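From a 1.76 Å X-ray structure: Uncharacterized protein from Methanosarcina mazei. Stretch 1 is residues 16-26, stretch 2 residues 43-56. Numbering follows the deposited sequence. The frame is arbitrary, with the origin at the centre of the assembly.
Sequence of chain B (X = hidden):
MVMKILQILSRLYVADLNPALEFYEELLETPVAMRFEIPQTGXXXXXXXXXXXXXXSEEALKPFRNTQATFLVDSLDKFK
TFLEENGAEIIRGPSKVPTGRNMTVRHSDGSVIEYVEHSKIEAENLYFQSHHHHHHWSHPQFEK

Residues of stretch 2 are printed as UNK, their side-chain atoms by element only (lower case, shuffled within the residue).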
ATOM      1  N   ASP B  16     -10.876   6.079 -13.617  1.00 26.00           N
ATOM      2  CA  ASP B  16     -10.204   6.032 -14.912  1.00 29.53           C
ATOM      3  C   ASP B  16      -8.710   6.287 -14.785  1.00 27.97           C
ATOM      4  O   ASP B  16      -8.291   7.223 -14.106  1.00 28.11           O
ATOM      5  CB  ASP B  16     -10.825   7.068 -15.852  1.00 32.30           C
ATOM      6  CG  ASP B  16     -12.301   6.817 -16.098  1.00 37.38           C
ATOM      7  OD1 ASP B  16     -12.633   5.797 -16.743  1.00 40.47           O
ATOM      8  OD2 ASP B  16     -13.130   7.632 -15.640  1.00 39.48           O
ATOM      9  N   LEU B  17      -7.911   5.461 -15.454  1.00 27.51           N
ATOM     10  CA  LEU B  17      -6.460   5.596 -15.398  1.00 28.59           C
ATOM     11  C   LEU B  17      -5.878   6.881 -15.972  1.00 29.57           C
ATOM     12  O   LEU B  17      -5.024   7.505 -15.344  1.00 29.38           O
ATOM     13  CB  LEU B  17      -5.779   4.416 -16.097  1.00 26.58           C
ATOM     14  CG  LEU B  17      -5.725   3.070 -15.376  1.00 27.83           C
ATOM     15  CD1 LEU B  17      -4.956   2.068 -16.228  1.00 27.87           C
ATOM     16  CD2 LEU B  17      -5.054   3.240 -14.022  1.00 26.12           C
ATOM     17  N   ASN B  18      -6.334   7.273 -17.162  1.00 31.07           N
ATOM     18  CA  ASN B  18      -5.802   8.457 -17.837  1.00 33.02           C
ATOM     19  C   ASN B  18      -5.536   9.694 -16.980  1.00 32.87           C
ATOM     20  O   ASN B  18      -4.378  10.053 -16.761  1.00 32.28           O
ATOM     21  CB  ASN B  18      -6.681   8.832 -19.034  1.00 36.27           C
ATOM     22  CG  ASN B  18      -6.631   7.794 -20.134  1.00 39.69           C
ATOM     23  OD1 ASN B  18      -5.575   7.221 -20.410  1.00 41.91           O
ATOM     24  ND2 ASN B  18      -7.770   7.554 -20.780  1.00 42.45           N
ATOM     25  N   PRO B  19      -6.591  10.367 -16.488  1.00 31.51           N
ATOM     26  CA  PRO B  19      -6.316  11.552 -15.671  1.00 29.80           C
ATOM     27  C   PRO B  19      -5.482  11.234 -14.427  1.00 27.13           C
ATOM     28  O   PRO B  19      -4.575  11.987 -14.066  1.00 26.58           O
ATOM     29  CB  PRO B  19      -7.713  12.066 -15.330  1.00 31.45           C
ATOM     30  CG  PRO B  19      -8.525  10.815 -15.291  1.00 31.65           C
ATOM     31  CD  PRO B  19      -8.032  10.062 -16.502  1.00 31.21           C
ATOM     32  N   ALA B  20      -5.790  10.115 -13.779  1.00 25.46           N
ATOM     33  CA  ALA B  20      -5.061   9.715 -12.580  1.00 23.22           C
ATOM     34  C   ALA B  20      -3.569   9.537 -12.860  1.00 21.50           C
ATOM     35  O   ALA B  20      -2.731  10.047 -12.113  1.00 20.51           O
ATOM     36  CB  ALA B  20      -5.649   8.427 -12.011  1.00 23.31           C
ATOM     37  N   LEU B  21      -3.228   8.821 -13.929  1.00 19.36           N
ATOM     38  CA  LEU B  21      -1.821   8.609 -14.256  1.00 20.77           C
ATOM     39  C   LEU B  21      -1.067   9.922 -14.427  1.00 21.92           C
ATOM     40  O   LEU B  21       0.044  10.083 -13.919  1.00 21.59           O
ATOM     41  CB  LEU B  21      -1.674   7.773 -15.535  1.00 23.76           C
ATOM     42  CG  LEU B  21      -1.680   6.253 -15.375  1.00 24.82           C
ATOM     43  CD1 LEU B  21      -1.603   5.600 -16.742  1.00 27.28           C
ATOM     44  CD2 LEU B  21      -0.502   5.816 -14.507  1.00 26.86           C
ATOM     45  N   GLU B  22      -1.667  10.858 -15.152  1.00 21.38           N
ATOM     46  CA  GLU B  22      -1.025  12.145 -15.370  1.00 23.44           C
ATOM     47  C   GLU B  22      -0.682  12.768 -14.023  1.00 21.14           C
ATOM     48  O   GLU B  22       0.423  13.279 -13.831  1.00 21.59           O
ATOM     49  CB  GLU B  22      -1.949  13.076 -16.160  1.00 27.29           C
ATOM     50  CG  GLU B  22      -1.411  14.492 -16.353  1.00 32.50           C
ATOM     51  CD  GLU B  22      -0.082  14.535 -17.091  1.00 37.19           C
ATOM     52  OE1 GLU B  22       0.945  14.124 -16.506  1.00 39.87           O
ATOM     53  OE2 GLU B  22      -0.065  14.983 -18.260  1.00 39.51           O
ATOM     54  N   PHE B  23      -1.627  12.710 -13.088  1.00 18.19           N
ATOM     55  CA  PHE B  23      -1.411  13.268 -11.762  1.00 17.28           C
ATOM     56  C   PHE B  23      -0.255  12.585 -11.041  1.00 15.39           C
ATOM     57  O   PHE B  23       0.642  13.253 -10.525  1.00 15.38           O
ATOM     58  CB  PHE B  23      -2.677  13.144 -10.909  1.00 18.06           C
ATOM     59  CG  PHE B  23      -2.479  13.555  -9.477  1.00 17.99           C
ATOM     60  CD1 PHE B  23      -2.333  14.897  -9.133  1.00 16.21           C
ATOM     61  CD2 PHE B  23      -2.401  12.596  -8.473  1.00 17.15           C
ATOM     62  CE1 PHE B  23      -2.111  15.277  -7.814  1.00 19.16           C
ATOM     63  CE2 PHE B  23      -2.177  12.967  -7.146  1.00 18.36           C
ATOM     64  CZ  PHE B  23      -2.032  14.308  -6.814  1.00 18.77           C
ATOM     65  N   TYR B  24      -0.270  11.255 -10.996  1.00 14.92           N
ATOM     66  CA  TYR B  24       0.804  10.549 -10.306  1.00 13.81           C
ATOM     67  C   TYR B  24       2.162  10.694 -10.972  1.00 14.96           C
ATOM     68  O   TYR B  24       3.186  10.674 -10.292  1.00 14.13           O
ATOM     69  CB  TYR B  24       0.435   9.073 -10.119  1.00 14.65           C
ATOM     70  CG  TYR B  24      -0.693   8.924  -9.128  1.00 13.63           C
ATOM     71  CD1 TYR B  24      -0.493   9.193  -7.771  1.00 13.49           C
ATOM     72  CD2 TYR B  24      -1.987   8.639  -9.557  1.00 14.49           C
ATOM     73  CE1 TYR B  24      -1.558   9.194  -6.874  1.00 14.38           C
ATOM     74  CE2 TYR B  24      -3.054   8.641  -8.672  1.00 14.00           C
ATOM     75  CZ  TYR B  24      -2.837   8.924  -7.335  1.00 15.68           C
ATOM     76  OH  TYR B  24      -3.907   8.977  -6.473  1.00 14.06           O
ATOM     77  N   GLU B  25       2.189  10.853 -12.294  1.00 14.39           N
ATOM     78  CA  GLU B  25       3.470  11.021 -12.978  1.00 14.95           C
ATOM     79  C   GLU B  25       4.077  12.344 -12.526  1.00 16.15           C
ATOM     80  O   GLU B  25       5.293  12.468 -12.370  1.00 15.80           O
ATOM     81  CB  GLU B  25       3.267  10.990 -14.498  1.00 16.10           C
ATOM     82  CG  GLU B  25       2.764   9.629 -14.978  1.00 17.97           C
ATOM     83  CD  GLU B  25       2.351   9.602 -16.435  1.00 19.22           C
ATOM     84  OE1 GLU B  25       1.953  10.659 -16.965  1.00 19.35           O
ATOM     85  OE2 GLU B  25       2.405   8.509 -17.039  1.00 22.49           O
ATOM     86  N   GLU B  26       3.216  13.324 -12.290  1.00 16.35           N
ATOM     87  CA  GLU B  26       3.660  14.636 -11.839  1.00 18.31           C
ATOM     88  C   GLU B  26       4.062  14.592 -10.365  1.00 17.42           C
ATOM     89  O   GLU B  26       5.142  15.053  -9.988  1.00 17.18           O
ATOM     90  CB  GLU B  26       2.541  15.658 -12.036  1.00 21.27           C
ATOM     91  CG  GLU B  26       2.151  15.867 -13.491  1.00 29.67           C
ATOM     92  CD  GLU B  26       3.115  16.774 -14.228  1.00 34.85           C
ATOM     93  OE1 GLU B  26       4.336  16.511 -14.193  1.00 38.11           O
ATOM     94  OE2 GLU B  26       2.644  17.754 -14.847  1.00 39.71           O
ATOM     95  N   UNK B  43     -11.541  -3.905 -15.712  1.00 27.84           N
ATOM     96  CA  UNK B  43     -10.564  -3.379 -14.768  1.00 24.84           C
ATOM     97  C   UNK B  43      -9.242  -3.205 -15.501  1.00 22.81           C
ATOM     98  O   UNK B  43      -8.838  -4.077 -16.270  1.00 20.98           O
ATOM     99  c   UNK B  43     -10.361  -4.336 -13.570  1.00 28.29           C
ATOM    100  c   UNK B  43      -9.274  -3.807 -12.658  1.00 29.19           C
ATOM    101  c   UNK B  43     -11.662  -4.479 -12.794  1.00 29.49           C
ATOM    102  N   UNK B  44      -8.593  -2.065 -15.279  1.00 19.73           N
ATOM    103  CA  UNK B  44      -7.309  -1.772 -15.907  1.00 19.97           C
ATOM    104  C   UNK B  44      -6.273  -1.626 -14.797  1.00 17.86           C
ATOM    105  O   UNK B  44      -6.552  -1.019 -13.759  1.00 18.15           O
ATOM    106  c   UNK B  44      -8.380  -0.427 -17.857  1.00 26.78           C
ATOM    107  c   UNK B  44      -8.121  -1.472 -18.928  1.00 28.79           C
ATOM    108  o   UNK B  44      -6.942  -1.793 -19.191  1.00 30.35           O
ATOM    109  c   UNK B  44      -7.372  -0.466 -16.704  1.00 22.54           C
ATOM    110  o   UNK B  44      -9.105  -1.962 -19.528  1.00 32.18           O
ATOM    111  N   UNK B  45      -5.083  -2.167 -15.025  1.00 14.43           N
ATOM    112  CA  UNK B  45      -4.017  -2.112 -14.033  1.00 15.93           C
ATOM    113  C   UNK B  45      -2.777  -1.375 -14.533  1.00 15.91           C
ATOM    114  O   UNK B  45      -2.278  -1.657 -15.619  1.00 16.68           O
ATOM    115  c   UNK B  45      -3.161  -3.181 -11.217  1.00 17.94           C
ATOM    116  c   UNK B  45      -3.615  -3.533 -13.635  1.00 15.83           C
ATOM    117  c   UNK B  45      -2.121  -5.115 -12.406  1.00 18.12           C
ATOM    118  c   UNK B  45      -2.566  -3.668 -12.531  1.00 18.55           C
ATOM    119  N   UNK B  46      -2.284  -0.440 -13.729  1.00 14.58           N
ATOM    120  CA  UNK B  46      -1.078   0.306 -14.075  1.00 14.15           C
ATOM    121  C   UNK B  46      -0.177   0.386 -12.850  1.00 14.59           C
ATOM    122  O   UNK B  46      -0.651   0.305 -11.715  1.00 15.59           O
ATOM    123  c   UNK B  46      -1.437   1.713 -14.538  1.00 15.45           C
ATOM    124  N   UNK B  47       1.126   0.520 -13.069  1.00 14.08           N
ATOM    125  CA  UNK B  47       2.042   0.665 -11.945  1.00 13.20           C
ATOM    126  C   UNK B  47       2.927   1.870 -12.176  1.00 14.78           C
ATOM    127  O   UNK B  47       3.510   2.022 -13.250  1.00 15.71           O
ATOM    128  o   UNK B  47       4.470  -2.745 -10.701  1.00 18.09           O
ATOM    129  c   UNK B  47       2.935  -0.567 -11.760  1.00 13.31           C
ATOM    130  n   UNK B  47       5.944  -1.351  -9.741  1.00 16.00           N
ATOM    131  c   UNK B  47       3.826  -0.451 -10.507  1.00 14.73           C
ATOM    132  c   UNK B  47       4.780  -1.619 -10.330  1.00 16.36           C
ATOM    133  N   UNK B  48       3.007   2.740 -11.177  1.00 14.03           N
ATOM    134  CA  UNK B  48       3.863   3.916 -11.252  1.00 15.45           C
ATOM    135  C   UNK B  48       4.608   3.917  -9.920  1.00 14.30           C
ATOM    136  O   UNK B  48       3.982   3.888  -8.857  1.00 13.32           O
ATOM    137  c   UNK B  48       3.966   6.410 -11.521  1.00 19.45           C
ATOM    138  c   UNK B  48       1.992   5.335 -10.363  1.00 17.60           C
ATOM    139  c   UNK B  48       3.326   7.632 -12.132  1.00 20.01           C
ATOM    140  c   UNK B  48       3.032   5.200 -11.456  1.00 14.99           C
ATOM    141  N   UNK B  49       5.939   3.928  -9.977  1.00 14.60           N
ATOM    142  CA  UNK B  49       6.746   3.831  -8.760  1.00 14.13           C
ATOM    143  C   UNK B  49       6.263   2.522  -8.112  1.00 14.72           C
ATOM    144  O   UNK B  49       6.108   1.521  -8.818  1.00 14.35           O
ATOM    145  c   UNK B  49       6.501   5.024  -7.831  1.00 15.17           C
ATOM    146  o   UNK B  49       7.347   4.954  -6.693  1.00 17.80           O
ATOM    147  N   UNK B  50       6.018   2.520  -6.800  1.00 13.65           N
ATOM    148  CA  UNK B  50       5.536   1.311  -6.115  1.00 14.30           C
ATOM    149  C   UNK B  50       4.035   1.354  -5.852  1.00 15.16           C
ATOM    150  O   UNK B  50       3.526   0.714  -4.931  1.00 15.37           O
ATOM    151  o   UNK B  50       6.109   2.179  -3.893  1.00 13.67           O
ATOM    152  c   UNK B  50       7.757   0.843  -5.029  1.00 17.43           C
ATOM    153  c   UNK B  50       6.277   1.060  -4.771  1.00 14.87           C
ATOM    154  N   UNK B  51       3.328   2.113  -6.680  1.00 13.74           N
ATOM    155  CA  UNK B  51       1.885   2.226  -6.561  1.00 13.50           C
ATOM    156  C   UNK B  51       1.204   1.460  -7.688  1.00 14.85           C
ATOM    157  O   UNK B  51       1.584   1.588  -8.843  1.00 12.59           O
ATOM    158  c   UNK B  51       1.610   5.938  -5.515  1.00 19.82           C
ATOM    159  c   UNK B  51       1.944   4.478  -5.456  1.00 15.33           C
ATOM    160  c   UNK B  51      -0.093   3.759  -6.721  1.00 17.42           C
ATOM    161  c   UNK B  51       1.429   3.689  -6.659  1.00 15.77           C
ATOM    162  N   UNK B  52       0.199   0.664  -7.339  1.00 13.32           N
ATOM    163  CA  UNK B  52      -0.565  -0.074  -8.329  1.00 14.11           C
ATOM    164  C   UNK B  52      -1.885   0.663  -8.446  1.00 14.50           C
ATOM    165  O   UNK B  52      -2.623   0.773  -7.463  1.00 14.74           O
ATOM    166  c   UNK B  52       0.672  -2.730  -9.447  1.00 20.13           C
ATOM    167  c   UNK B  52      -0.839  -1.516  -7.876  1.00 14.80           C
ATOM    168  c   UNK B  52      -0.231  -3.893  -7.425  1.00 20.85           C
ATOM    169  c   UNK B  52       0.269  -2.562  -7.987  1.00 18.48           C
ATOM    170  N   UNK B  53      -2.166   1.193  -9.633  1.00 13.42           N
ATOM    171  CA  UNK B  53      -3.415   1.900  -9.883  1.00 14.90           C
ATOM    172  C   UNK B  53      -4.390   0.928 -10.539  1.00 16.12           C
ATOM    173  O   UNK B  53      -4.115   0.389 -11.615  1.00 14.34           O
ATOM    174  c   UNK B  53      -2.215   5.321 -11.374  1.00 23.04           C
ATOM    175  c   UNK B  53      -3.271   4.942  -9.127  1.00 23.05           C
ATOM    176  c   UNK B  53      -2.450   4.309 -10.251  1.00 20.64           C
ATOM    177  c   UNK B  53      -3.185   3.097 -10.812  1.00 16.83           C
ATOM    178  N   UNK B  54      -5.522   0.701  -9.877  1.00 14.38           N
ATOM    179  CA  UNK B  54      -6.553  -0.204 -10.375  1.00 15.37           C
ATOM    180  C   UNK B  54      -7.757   0.661 -10.740  1.00 15.25           C
ATOM    181  O   UNK B  54      -8.319   1.334  -9.878  1.00 14.50           O
ATOM    182  c   UNK B  54      -5.678  -1.946  -8.805  1.00 19.82           C
ATOM    183  c   UNK B  54      -6.939  -1.216  -9.280  1.00 17.01           C
ATOM    184  c   UNK B  54      -7.973  -2.203  -9.812  1.00 17.96           C
ATOM    185  c   UNK B  54      -5.897  -2.843  -7.615  1.00 21.10           C
ATOM    186  N   UNK B  55      -8.140   0.649 -12.018  1.00 15.42           N
ATOM    187  CA  UNK B  55      -9.248   1.473 -12.488  1.00 16.77           C
ATOM    188  C   UNK B  55     -10.447   0.681 -12.986  1.00 16.50           C
ATOM    189  O   UNK B  55     -10.303  -0.373 -13.600  1.00 17.51           O
ATOM    190  c   UNK B  55      -8.759   2.411 -13.592  1.00 16.67           C
ATOM    191  N   UNK B  56     -11.634   1.213 -12.717  1.00 19.23           N
ATOM    192  CA  UNK B  56     -12.862   0.563 -13.140  1.00 21.85           C
ATOM    193  C   UNK B  56     -14.052   1.167 -12.418  1.00 22.79           C
ATOM    194  O   UNK B  56     -13.890   2.057 -11.583  1.00 22.94           O
TER

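Position 43 carries three carbons, one bearing the other two. They lie out of reach of the helix. That fork directly on CB, with no further atom, makes it Val43.

Position 44 has three carbons in line, the third carrying two oxygens. Its CB lies 3.5 Å from Leu17 CD1, but the end of the side chain leads away from the helix. A carboxylate at the end of a three-carbon chain is Glu44.

Position 45 has four carbons, forked at the second. Its CA-to-CB bond points away from the helix. This is Leu45.

Position 46 has a single carbon. This CB points toward the helix and sits 3.9 Å from Leu17 CD1 and 4.2 Å from Leu21 CD2. It is Ala46.

Position 47 has three carbons, the third carrying one oxygen and one nitrogen. Its CA-to-CB bond points away from the helix. The terminal amide identifies Gln47. Its NE2 donates a hydrogen bond of 3.0 Å to the backbone O of position 49.

Position 48 has four carbons, forked at the first, with one arm two carbons long. The tip of the long arm touches Tyr24 and Glu25. This is Ile48. That tip, CD1, lies 3.4 Å from Glu25 N and 3.5 Å from Tyr24 C, so it packs against the helix backbone. The same CD1 is 3.8 Å from Tyr24 CB and 3.5 Å from Glu25 CG.

Position 49 has one carbon followed by one oxygen, out of reach of the helix. It is Ser49. Its phi is positive, at 57°, as expected at the second position of a type II' turn.

Position 50 has one carbon carrying an oxygen and a carbon, also beyond reach of the helix. This is Thr50.

Position 51 has four carbons, forked at the first, with one arm of two carbons. The long arm reaches the Tyr24 ring. It is Ile51. Its CD1 makes a loose contact with Tyr24 CD1 at 4.5 Å. The type II' turn runs from Ile48 to here.

Position 52 has four carbons, forked at the second. It is buried but does not reach the helix. It is Leu52.

Position 53 again has four carbons forked at the second. It points toward the helix and touches Leu17, Leu21 and Tyr24. It is Leu53. Its CB is 3.7 Å from Leu17 CD2, its CD1 3.6 Å from Leu21 CD2 and its CD2 3.7 Å from Tyr24 CE2.

Position 54 has four carbons, forked at the first, with one longer arm, and points away. It is Ile54.

Position 55 has one carbon. This CB lies 3.6 Å from Leu17 CG. It is Ala55.

Position 56 has no side-chain atoms and is Gly56.

The contact is a helix packed on a beta hairpin. Backbone hydrogen bonds pair the strands, such as Ala46 N to Leu53 O at 2.9 Å. Alternation along each strand brings Glu44, Ala46, Ile48, Ile51, Leu53 and Ala55 toward the helix. Leu17, Leu21 and Tyr24 meet this surface through apolar contacts. No hydrogen bond crosses between the stretches. Leu17 packs against both alanines, Ala46 and Ala55.

Stretch 2 (43-56) VELAQISTILLIAG
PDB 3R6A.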